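Local coordinates for putative glyoxalase superfamily protein (Ralstonia eutropha, PDB 3IUZ) that probably acts as an iron(II)-dependent dioxygenase converting 2-oxoadipate to 2-hydroxyglutarate, at residues R20-L25 / V52-I57; D30-D35 / A133-G138; G94-P97 / A101-T104; I123-R128 / S223-W228; A230-A235 / R296-S301. All coordinates share one frame; numbering follows the deposited sequence.

Contact 1 of 5, residues R20-L25 / V52-I57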
# COMPACT_ATOMS: atom_id res chain seq x y z
N ARG A 20 8.05 -19.27 -0.70
CA ARG A 20 9.45 -19.54 -0.42
C ARG A 20 10.32 -18.34 -0.72
O ARG A 20 11.11 -17.98 0.10
CB ARG A 20 9.94 -20.80 -1.17
CG ARG A 20 9.73 -22.08 -0.37
CD ARG A 20 10.47 -23.33 -0.94
NE ARG A 20 9.76 -23.92 -2.09
CZ ARG A 20 10.05 -23.71 -3.39
NH1 ARG A 20 11.05 -22.91 -3.77
NH2 ARG A 20 9.31 -24.30 -4.32
N HIS A 21 10.15 -17.72 -1.88
CA HIS A 21 10.97 -16.55 -2.24
C HIS A 21 10.68 -15.39 -1.27
O HIS A 21 11.60 -14.75 -0.75
CB HIS A 21 10.63 -16.10 -3.67
CG HIS A 21 11.21 -14.76 -4.06
ND1 HIS A 21 12.56 -14.56 -4.26
CD2 HIS A 21 10.61 -13.58 -4.34
CE1 HIS A 21 12.77 -13.30 -4.61
NE2 HIS A 21 11.60 -12.69 -4.69
N LEU A 22 9.40 -15.15 -1.02
CA LEU A 22 9.01 -14.06 -0.16
C LEU A 22 9.57 -14.23 1.28
O LEU A 22 10.04 -13.25 1.89
CB LEU A 22 7.48 -13.91 -0.18
CG LEU A 22 6.98 -12.51 0.15
CD1 LEU A 22 7.59 -11.46 -0.79
CD2 LEU A 22 5.46 -12.49 0.12
N LEU A 23 9.56 -15.46 1.80
CA LEU A 23 10.01 -15.69 3.17
C LEU A 23 11.53 -15.57 3.23
O LEU A 23 12.08 -15.19 4.25
CB LEU A 23 9.54 -17.04 3.73
CG LEU A 23 8.04 -17.21 4.06
CD1 LEU A 23 7.71 -18.67 4.34
CD2 LEU A 23 7.59 -16.36 5.24
N SER A 24 12.23 -15.88 2.15
CA SER A 24 13.67 -15.69 2.22
C SER A 24 14.03 -14.21 2.04
O SER A 24 15.08 -13.80 2.48
CB SER A 24 14.38 -16.54 1.19
OG SER A 24 14.24 -15.94 -0.07
N LEU A 25 13.15 -13.41 1.46
CA LEU A 25 13.46 -12.01 1.14
C LEU A 25 13.07 -11.03 2.28
O LEU A 25 13.87 -10.19 2.67
CB LEU A 25 12.71 -11.59 -0.12
CG LEU A 25 12.83 -10.14 -0.56
CD1 LEU A 25 14.28 -9.79 -0.93
CD2 LEU A 25 11.78 -9.87 -1.70
N VAL A 52 1.71 -10.26 1.32
CA VAL A 52 1.03 -10.60 0.09
C VAL A 52 0.92 -9.35 -0.74
O VAL A 52 1.19 -9.38 -1.96
CB VAL A 52 -0.33 -11.27 0.35
CG1 VAL A 52 -1.10 -11.44 -0.96
CG2 VAL A 52 -0.11 -12.60 1.10
N LEU A 53 0.63 -8.22 -0.07
CA LEU A 53 0.46 -6.95 -0.76
C LEU A 53 1.81 -6.45 -1.33
O LEU A 53 1.87 -5.93 -2.44
CB LEU A 53 -0.21 -5.90 0.16
CG LEU A 53 -1.70 -6.14 0.48
CD1 LEU A 53 -2.20 -5.10 1.53
CD2 LEU A 53 -2.55 -6.13 -0.81
N PHE A 54 2.86 -6.62 -0.56
CA PHE A 54 4.22 -6.37 -0.98
C PHE A 54 4.59 -7.20 -2.23
O PHE A 54 5.07 -6.65 -3.22
CB PHE A 54 5.20 -6.63 0.17
CG PHE A 54 6.64 -6.29 -0.16
CD1 PHE A 54 7.07 -4.98 -0.12
CD2 PHE A 54 7.54 -7.27 -0.55
CE1 PHE A 54 8.41 -4.64 -0.44
CE2 PHE A 54 8.86 -6.94 -0.93
CZ PHE A 54 9.31 -5.61 -0.82
N ALA A 55 4.29 -8.48 -2.22
CA ALA A 55 4.53 -9.30 -3.39
C ALA A 55 3.78 -8.78 -4.62
O ALA A 55 4.30 -8.85 -5.75
CB ALA A 55 4.18 -10.73 -3.11
N GLY A 56 2.58 -8.26 -4.40
CA GLY A 56 1.76 -7.62 -5.43
C GLY A 56 2.42 -6.35 -5.95
O GLY A 56 2.40 -6.08 -7.17
N ILE A 57 3.06 -5.57 -5.09
CA ILE A 57 3.84 -4.39 -5.55
C ILE A 57 4.98 -4.83 -6.44
O ILE A 57 5.17 -4.26 -7.52
CB ILE A 57 4.44 -3.51 -4.43
CG1 ILE A 57 3.66 -2.22 -4.31
CG2 ILE A 57 5.95 -3.12 -4.70
CD1 ILE A 57 3.57 -1.43 -5.55

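Contact 2 of 5, residues D30-D35 / A133-G138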
# COMPACT_ATOMS: atom_id res chain seq x y z
N ASP A 30 10.17 -10.19 14.93
CA ASP A 30 10.19 -11.11 16.04
C ASP A 30 9.17 -10.67 17.05
O ASP A 30 8.82 -9.51 17.13
CB ASP A 30 11.55 -11.11 16.73
CG ASP A 30 12.62 -11.77 15.90
OD1 ASP A 30 12.37 -12.80 15.22
OD2 ASP A 30 13.75 -11.23 15.96
N GLY A 31 8.69 -11.60 17.85
CA GLY A 31 7.79 -11.21 18.91
C GLY A 31 6.32 -11.01 18.60
O GLY A 31 5.60 -10.44 19.40
N LEU A 32 5.83 -11.46 17.45
CA LEU A 32 4.39 -11.29 17.20
C LEU A 32 3.62 -12.24 18.14
O LEU A 32 4.01 -13.41 18.30
CB LEU A 32 4.04 -11.55 15.75
CG LEU A 32 4.68 -10.61 14.72
CD1 LEU A 32 4.17 -11.03 13.31
CD2 LEU A 32 4.44 -9.11 14.99
N PRO A 33 2.52 -11.76 18.75
CA PRO A 33 1.63 -12.63 19.49
C PRO A 33 1.29 -13.93 18.74
O PRO A 33 1.09 -13.93 17.54
CB PRO A 33 0.39 -11.75 19.72
CG PRO A 33 0.89 -10.35 19.56
CD PRO A 33 2.01 -10.37 18.67
N SER A 34 1.20 -15.02 19.50
CA SER A 34 0.88 -16.36 19.00
C SER A 34 -0.31 -16.93 19.79
O SER A 34 -0.64 -16.47 20.88
CB SER A 34 2.08 -17.30 19.21
OG SER A 34 2.33 -17.47 20.62
N ASP A 35 -0.99 -17.92 19.22
CA ASP A 35 -2.07 -18.58 19.90
C ASP A 35 -1.67 -20.01 20.28
O ASP A 35 -1.01 -20.68 19.49
CB ASP A 35 -3.27 -18.58 19.00
CG ASP A 35 -4.42 -19.40 19.55
OD1 ASP A 35 -5.06 -18.91 20.49
OD2 ASP A 35 -4.62 -20.53 19.04
N ALA A 133 -0.99 -2.18 16.64
CA ALA A 133 -0.93 -2.11 18.12
C ALA A 133 -0.07 -3.23 18.71
O ALA A 133 0.43 -3.07 19.79
CB ALA A 133 -2.35 -2.15 18.74
N ASP A 134 0.07 -4.36 18.03
CA ASP A 134 0.77 -5.50 18.62
C ASP A 134 2.27 -5.51 18.33
O ASP A 134 3.00 -6.26 18.97
CB ASP A 134 0.17 -6.86 18.20
CG ASP A 134 -1.28 -7.03 18.60
OD1 ASP A 134 -1.74 -6.42 19.60
OD2 ASP A 134 -1.98 -7.81 17.90
N ALA A 135 2.72 -4.73 17.36
CA ALA A 135 4.14 -4.70 16.98
C ALA A 135 4.35 -3.46 16.10
O ALA A 135 4.59 -3.59 14.89
CB ALA A 135 4.53 -6.01 16.20
N PRO A 136 4.21 -2.26 16.71
CA PRO A 136 4.13 -1.02 15.93
C PRO A 136 5.39 -0.71 15.12
O PRO A 136 5.31 -0.13 14.02
CB PRO A 136 3.88 0.06 17.00
CG PRO A 136 4.13 -0.61 18.32
CD PRO A 136 3.94 -2.04 18.13
N GLU A 137 6.54 -1.14 15.65
CA GLU A 137 7.82 -0.97 14.99
C GLU A 137 8.18 -2.08 14.03
O GLU A 137 9.01 -1.88 13.15
CB GLU A 137 8.95 -0.84 16.00
CG GLU A 137 8.75 0.32 16.91
CD GLU A 137 9.87 0.43 17.95
OE1 GLU A 137 10.83 -0.37 17.92
OE2 GLU A 137 9.78 1.35 18.78
N GLY A 138 7.53 -3.24 14.13
CA GLY A 138 7.90 -4.38 13.30
C GLY A 138 6.98 -4.66 12.13
O GLY A 138 7.44 -5.01 11.05

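Contact 3 of 5, residues G94-P97 / A101-T104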
# COMPACT_ATOMS: atom_id res chain seq x y z
N GLY A 94 -19.58 6.27 -5.65
CA GLY A 94 -20.22 4.99 -5.94
C GLY A 94 -20.56 4.23 -4.67
O GLY A 94 -21.10 4.78 -3.75
N ALA A 95 -20.21 2.96 -4.61
CA ALA A 95 -20.46 2.13 -3.42
C ALA A 95 -19.34 2.14 -2.38
O ALA A 95 -19.43 1.44 -1.37
CB ALA A 95 -20.75 0.71 -3.85
N LEU A 96 -18.29 2.93 -2.64
CA LEU A 96 -17.08 2.95 -1.85
C LEU A 96 -17.15 4.06 -0.81
O LEU A 96 -17.46 5.21 -1.17
CB LEU A 96 -15.86 3.18 -2.77
CG LEU A 96 -14.45 2.89 -2.20
CD1 LEU A 96 -14.32 1.40 -1.85
CD2 LEU A 96 -13.46 3.38 -3.30
N PRO A 97 -16.97 3.72 0.48
CA PRO A 97 -16.90 4.78 1.47
C PRO A 97 -15.87 5.85 1.06
O PRO A 97 -14.88 5.57 0.38
CB PRO A 97 -16.46 4.07 2.77
CG PRO A 97 -16.85 2.59 2.55
CD PRO A 97 -16.71 2.39 1.06
N ALA A 101 -11.95 6.14 5.01
CA ALA A 101 -12.91 5.23 5.63
C ALA A 101 -12.98 3.92 4.86
O ALA A 101 -13.36 2.91 5.39
CB ALA A 101 -14.33 5.87 5.68
N ALA A 102 -12.62 3.93 3.60
CA ALA A 102 -12.66 2.70 2.81
C ALA A 102 -11.65 1.70 3.33
O ALA A 102 -11.83 0.52 3.18
CB ALA A 102 -12.42 3.00 1.31
N PHE A 103 -10.58 2.20 3.95
CA PHE A 103 -9.54 1.37 4.53
C PHE A 103 -9.48 1.33 6.07
O PHE A 103 -9.11 0.32 6.61
CB PHE A 103 -8.19 1.77 3.93
CG PHE A 103 -8.09 1.34 2.51
CD1 PHE A 103 -7.78 0.02 2.22
CD2 PHE A 103 -8.52 2.18 1.48
CE1 PHE A 103 -7.82 -0.43 0.94
CE2 PHE A 103 -8.55 1.73 0.20
CZ PHE A 103 -8.17 0.44 -0.07
N THR A 104 -9.85 2.39 6.78
CA THR A 104 -9.82 2.29 8.24
C THR A 104 -10.79 1.20 8.76
O THR A 104 -10.52 0.58 9.77
CB THR A 104 -10.09 3.62 8.93
OG1 THR A 104 -11.23 4.24 8.38
CG2 THR A 104 -8.86 4.58 8.75

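Contact 4 of 5, residues I123-R128 / S223-W228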
# COMPACT_ATOMS: atom_id res chain seq x y z
N ILE A 123 -0.43 19.52 -2.27
CA ILE A 123 -0.97 18.64 -3.27
C ILE A 123 -2.45 18.32 -3.03
O ILE A 123 -2.97 17.37 -3.58
CB ILE A 123 -0.08 17.36 -3.39
CG1 ILE A 123 0.03 16.60 -2.05
CG2 ILE A 123 1.26 17.70 -3.95
CD1 ILE A 123 0.81 15.28 -2.17
N SER A 124 -3.11 19.10 -2.18
CA SER A 124 -4.53 18.91 -1.86
C SER A 124 -4.87 17.52 -1.31
O SER A 124 -5.91 16.92 -1.68
CB SER A 124 -5.40 19.20 -3.06
OG SER A 124 -5.14 20.50 -3.48
N MSE A 125 -3.99 17.02 -0.45
CA MSE A 125 -4.25 15.76 0.25
C MSE A 125 -3.99 15.85 1.76
O MSE A 125 -3.31 16.76 2.24
CB MSE A 125 -3.38 14.64 -0.33
CG MSE A 125 -3.44 14.49 -1.87
SE MSE A 125 -2.95 12.68 -2.39
CE MSE A 125 -1.17 12.51 -1.82
N THR A 126 -4.60 14.92 2.47
CA THR A 126 -4.30 14.66 3.88
C THR A 126 -3.78 13.25 4.01
O THR A 126 -4.43 12.24 3.59
CB THR A 126 -5.56 14.80 4.77
OG1 THR A 126 -6.16 16.07 4.54
CG2 THR A 126 -5.18 14.63 6.27
N GLY A 127 -2.62 13.13 4.64
CA GLY A 127 -2.06 11.82 4.89
C GLY A 127 -2.13 11.44 6.35
O GLY A 127 -2.03 12.31 7.22
N ARG A 128 -2.35 10.15 6.60
CA ARG A 128 -2.40 9.61 7.98
C ARG A 128 -1.66 8.29 8.02
O ARG A 128 -1.77 7.47 7.11
CB ARG A 128 -3.85 9.40 8.41
CG ARG A 128 -4.64 10.67 8.49
CD ARG A 128 -6.07 10.48 9.03
NE ARG A 128 -6.86 11.74 9.05
CZ ARG A 128 -7.54 12.25 8.02
NH1 ARG A 128 -7.51 11.68 6.82
NH2 ARG A 128 -8.26 13.35 8.19
N SER A 223 -3.93 18.39 -11.27
CA SER A 223 -3.40 17.53 -10.21
C SER A 223 -2.83 16.24 -10.79
O SER A 223 -3.57 15.40 -11.23
CB SER A 223 -4.55 17.12 -9.24
OG SER A 223 -4.05 16.21 -8.27
N ALA A 224 -1.52 16.06 -10.68
CA ALA A 224 -0.87 14.80 -11.03
C ALA A 224 -1.37 13.65 -10.10
O ALA A 224 -1.53 12.50 -10.52
CB ALA A 224 0.67 14.97 -10.93
N GLU A 225 -1.66 14.00 -8.85
CA GLU A 225 -2.01 13.01 -7.85
C GLU A 225 -3.38 12.42 -8.16
O GLU A 225 -3.56 11.20 -8.10
CB GLU A 225 -2.02 13.67 -6.48
CG GLU A 225 -0.63 13.91 -5.97
CD GLU A 225 0.07 15.10 -6.64
OE1 GLU A 225 -0.58 16.06 -7.14
OE2 GLU A 225 1.29 15.05 -6.68
N MSE A 226 -4.35 13.28 -8.47
CA MSE A 226 -5.71 12.79 -8.77
C MSE A 226 -5.73 12.07 -10.12
O MSE A 226 -6.44 11.09 -10.28
CB MSE A 226 -6.72 13.97 -8.76
CG MSE A 226 -8.16 13.59 -9.00
SE MSE A 226 -8.89 12.24 -7.69
CE MSE A 226 -9.60 10.98 -8.96
N ALA A 227 -4.91 12.52 -11.09
CA ALA A 227 -4.77 11.77 -12.34
C ALA A 227 -4.28 10.33 -12.08
O ALA A 227 -4.80 9.37 -12.63
CB ALA A 227 -3.82 12.49 -13.34
N TRP A 228 -3.29 10.20 -11.21
CA TRP A 228 -2.76 8.88 -10.81
C TRP A 228 -3.84 8.01 -10.18
O TRP A 228 -4.05 6.85 -10.56
CB TRP A 228 -1.54 9.08 -9.90
CG TRP A 228 -0.84 7.87 -9.59
CD1 TRP A 228 0.32 7.42 -10.19
CD2 TRP A 228 -1.14 6.93 -8.55
NE1 TRP A 228 0.71 6.25 -9.61
CE2 TRP A 228 -0.16 5.93 -8.60
CE3 TRP A 228 -2.16 6.84 -7.58
CZ2 TRP A 228 -0.18 4.83 -7.73
CZ3 TRP A 228 -2.19 5.77 -6.73
CH2 TRP A 228 -1.21 4.77 -6.80
O HOH W 1 -2.77 17.45 -6.26

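Contact 5 of 5, residues A230-A235 / R296-S301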
# COMPACT_ATOMS: atom_id res chain seq x y z
N ALA A 230 -6.96 8.25 -10.69
CA ALA A 230 -7.86 7.86 -11.74
C ALA A 230 -7.46 6.57 -12.45
O ALA A 230 -8.33 5.81 -12.88
CB ALA A 230 -8.05 9.03 -12.74
N THR A 231 -6.16 6.31 -12.57
CA THR A 231 -5.72 5.14 -13.30
C THR A 231 -5.47 3.97 -12.35
O THR A 231 -5.73 2.83 -12.72
CB THR A 231 -4.46 5.40 -14.20
OG1 THR A 231 -3.27 5.41 -13.39
CG2 THR A 231 -4.57 6.70 -14.98
N GLU A 232 -4.95 4.26 -11.16
CA GLU A 232 -4.54 3.19 -10.22
C GLU A 232 -5.49 2.92 -9.04
O GLU A 232 -5.38 1.91 -8.35
CB GLU A 232 -3.15 3.52 -9.60
CG GLU A 232 -2.08 3.84 -10.61
CD GLU A 232 -1.97 2.77 -11.66
OE1 GLU A 232 -1.49 1.67 -11.29
OE2 GLU A 232 -2.38 3.05 -12.82
N GLY A 233 -6.43 3.83 -8.80
CA GLY A 233 -7.39 3.69 -7.70
C GLY A 233 -6.70 3.57 -6.34
O GLY A 233 -5.80 4.37 -6.02
N ASN A 234 -7.12 2.56 -5.57
CA ASN A 234 -6.57 2.32 -4.24
C ASN A 234 -5.41 1.34 -4.20
O ASN A 234 -5.01 0.89 -3.11
CB ASN A 234 -7.67 1.81 -3.31
CG ASN A 234 -8.93 2.68 -3.34
OD1 ASN A 234 -10.03 2.15 -3.50
ND2 ASN A 234 -8.77 3.98 -3.13
N ALA A 235 -4.82 0.99 -5.36
CA ALA A 235 -3.60 0.17 -5.37
C ALA A 235 -2.47 0.89 -4.64
O ALA A 235 -2.41 2.12 -4.66
CB ALA A 235 -3.19 -0.13 -6.80
N ARG A 296 -2.71 4.14 -22.86
CA ARG A 296 -1.63 5.07 -22.68
C ARG A 296 -0.68 4.52 -21.63
O ARG A 296 -1.07 3.72 -20.77
CB ARG A 296 -2.16 6.42 -22.20
CG ARG A 296 -2.92 7.19 -23.22
CD ARG A 296 -1.96 7.83 -24.22
NE ARG A 296 -2.64 8.82 -25.03
CZ ARG A 296 -3.50 8.55 -26.00
NH1 ARG A 296 -3.83 7.30 -26.32
NH2 ARG A 296 -4.04 9.56 -26.67
N ASP A 297 0.56 4.99 -21.69
CA ASP A 297 1.59 4.66 -20.72
C ASP A 297 1.60 5.75 -19.66
O ASP A 297 1.74 6.94 -19.99
CB ASP A 297 2.95 4.56 -21.40
CG ASP A 297 2.95 3.54 -22.53
OD1 ASP A 297 2.96 2.32 -22.24
OD2 ASP A 297 2.92 3.97 -23.69
N VAL A 298 1.41 5.37 -18.40
CA VAL A 298 1.25 6.40 -17.37
C VAL A 298 2.13 5.97 -16.19
O VAL A 298 2.54 4.83 -16.14
CB VAL A 298 -0.24 6.53 -16.94
CG1 VAL A 298 -1.11 7.03 -18.07
CG2 VAL A 298 -0.79 5.18 -16.34
N PRO A 299 2.40 6.88 -15.24
CA PRO A 299 3.22 6.49 -14.09
C PRO A 299 2.49 5.48 -13.22
O PRO A 299 1.31 5.66 -12.94
CB PRO A 299 3.39 7.79 -13.32
CG PRO A 299 3.21 8.83 -14.30
CD PRO A 299 2.16 8.33 -15.25
N GLY A 300 3.22 4.45 -12.80
CA GLY A 300 2.68 3.43 -11.95
C GLY A 300 3.16 3.72 -10.53
O GLY A 300 3.17 4.86 -10.06
N SER A 301 3.60 2.68 -9.89
CA SER A 301 4.03 2.76 -8.49
C SER A 301 5.55 2.66 -8.39
O SER A 301 6.24 2.43 -9.39
CB SER A 301 3.35 1.61 -7.77
OG SER A 301 1.94 1.81 -7.80
O HOH W 2 -1.08 7.18 -13.54
O HOH W 3 0.34 0.83 -9.76

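Contact 1 of 5, residues R20-L25 / V52-I57
Leu-22 is the first residue of helix 16-25 in this segment to reach helix 42-60, and it meets Ala-55 and Phe-54. Its CG lies anti to the backbone N (chi1 -155°), which carries the isobutyl fork straight out towards the other helix. There both methyls border the methyl of Ala-55, Leu-22 CD2 lying 3.9 Å from Ala-55 CB, and Leu-22 CD1 also reaches Phe-54 CD2 at 4.2 Å, at the rim of the ring. Alanine suits the position opposite the fork, because its lone methyl lets a branched side chain settle close to the backbone. Leu-25 then adds a second leucine fork one turn after Leu-22, and its CD2 lies 4.2 Å from Phe-54 CE2. Both leucines therefore border one edge of the ring near its plane, and neither stacks on a face; Phe-54 also meets the ring of Phe-80. Every touching side chain is apolar and buried, and no hydrogen bond crosses. With local axes 11.1 Å apart and running at 101° to each other, the arrangement is a near-orthogonal helix-helix packing, held by leucine, alanine and phenylalanine in the helical N-terminal part of the chain.

Contact 2 of 5, residues D30-D35 / A133-G138
Leu-32 and Ala-135 bring two irregular loops together, their CA atoms 6.6 Å apart with neither backbone in a helix or strand. The side chain of Leu-32 starts off to one side, but with CG beside the backbone N (chi1 -62°) its CD2 swings over to the methyl of Ala-135. The pair is modelled closer than normal van der Waals contact, so its exact spacing is doubtful, though a small residue fits beside the leucine. Next to it the Pro-33 ring lies across the stem of Asp-134, its CG 3.8 Å from Asp-134 CB and its CD 4.0 Å from the same atom. The proline offers a rigid hydrocarbon surface to the methylene, and the carboxylate beyond it makes a salt bridge from OD1 to Arg-42 on helix 42-60. A bound triethylene glycol, probably from crystallisation, lies about 4 Å from the same side chain. Within the second loop, Gly-138 N bonds to Ala-135 O (3.1 Å), closing a turn that starts at the alanine. No hydrogen bond joins the two segments: they meet through carbon alone near the surface, while the charge of Asp-134 is directed to a helix that touches both loops.

Contact 3 of 5, residues G94-P97 / A101-T104
Pro-97 and Ala-102 form the centre of this short-range contact, in which the loop before helix 101-110 folds back on the helix's first turn. Ala-102 CB is met by three groups. Pro-97 O lies 3.7 Å away and Leu-96 CD1 4.0 Å away, while Pro-97 CD is a little more distant at 4.3 Å. The proline ring also spreads towards the preceding residue: its CB is 4.0 Å from Ala-101 CB and 3.9 Å from Ala-102 N, so the ring rests against the backbone as well as the methyls. Two successive alanines suit the place because their small methyls let the proline ring and the loop backbone lie close to the helix. Leu-96 begins by pointing past the helix, but its CG is anti to the backbone N (chi1 -165°), which brings one methyl round to Ala-102.

Around this first shell, Asn-93 ND2 makes weak hydrogen bonds to Leu-96 O and Pro-97 O. Arg-105, further along the helix, touches both Leu-96 and Pro-97, and its NE bonds to Ala-102 O. Beyond these, Leu-96 packs on Pro-170 and Asn-234, which tie the loop to other parts of the domain. With no hydrogen bond between the two segments, their cohesion comes from close fitting of small apolar groups; among the polar neighbours, Asn-93 bonds the loop carbonyls only weakly, and the Arg-105 bond stays within the helix.

Contact 4 of 5, residues I123-R128 / S223-W228
Glu-225 carries this contact against Ile-123 and the selenomethionine Met-125, and its atoms can be followed outward in turn. CB, at the base, lies 4.3 Å from Met-125 SE, and CG passes beside the same selenium. The chain then bends at chi2 (76°), turning the carboxylate towards Ile-123, where Glu-225 CD lies 3.9 Å from Ile-123 CG2; the two side chains meet at about a right angle. At the tip OE2 comes 3.8 Å from Ile-123 CG2; OE1 lies by the isoleucine too but also accepts a hydrogen bond of 2.7 Å from a water. That water also donates to Ile-123 O and accepts from Ser-223 OG. The serine hydroxyl in turn accepts from Met-226 N (3.0 Å, 168° at the hydrogen), the N-cap bond that begins helix 224-232. Serine suits the cap because its hydroxyl can receive an end amide and still give its proton to the water. On the other side, Ser-124 and Met-125 form a G1 beta bulge facing Leu-120 where strand 125-132 begins. The chemistry is that of a bridge by one water: it links a carbonyl, one carboxylate oxygen and the capping hydroxyl, and the glutamate, near the helix start, may gain some further electrostatic stabilisation.

Contact 5 of 5, residues A230-A235 / R296-S301
Thr-231 and Val-298 meet where the C-terminal end of helix 224-232 packs against strand 293-306 of the large mixed sheet, a helix-on-sheet contact in a domain related to the glyoxalase superfamily. The van der Waals part is small. The two side chains reach towards each other tip to tip, Val-298 CG2 ending 3.9 Å from Thr-231 OG1, and Glu-232 OE2 passes the same methyl at 4.4 Å. Beta-branched valine suits the strand, and its CG2 methyl gives the helix end an apolar point of contact.

Hydrogen bonding holds the polar groups of the helix end. Thr-231 OG1 is hydrogen-bonded to Glu-232 OE2 (2.6 Å), on the lone pair turned away from the other carboxylate oxygen, and Trp-228 O is a further partner of the same hydroxyl. OE2 is shared with Arg-284 of the neighbouring strand, which forms a salt bridge to it.

A type II' beta turn follows the helix: Gly-233, with positive phi, occupies its second position, a conformation that glycine adopts easily, and Ala-235 N closes it on Glu-232 O.

No direct hydrogen bond joins the segments, yet water links them twice. One water donates to Thr-231 OG1 (2.8 Å) and to the strand carbonyl Pro-299 O (2.9 Å). A second donates to Glu-232 OE1 and, at 2.7 Å, to Ser-301 OG, a hydroxyl also hydrogen-bonded to Phe-236 O.

In the fold
Contacts 4 and 5 are the most closely coupled, with centres 13 Å apart: both use helix 224-232 and reach the same mixed sheet, and Trp-228 NE1 lies 2.9 Å from Gly-300 O, a probable hydrogen bond. Contact 5 is also a hub. Its Ser-301 CB packs 3.8 Å from Ile-57 CD1 of contact 1, and its Asn-234 CB lies 3.6 Å from Phe-103 CZ of contact 3. The helix pair of contact 1 and the helix start of contact 3 thus lean on it, although their own centres are 27 Å apart. Contact 2 stands at the periphery, about 20 Å from the chain centre and touching none of the others.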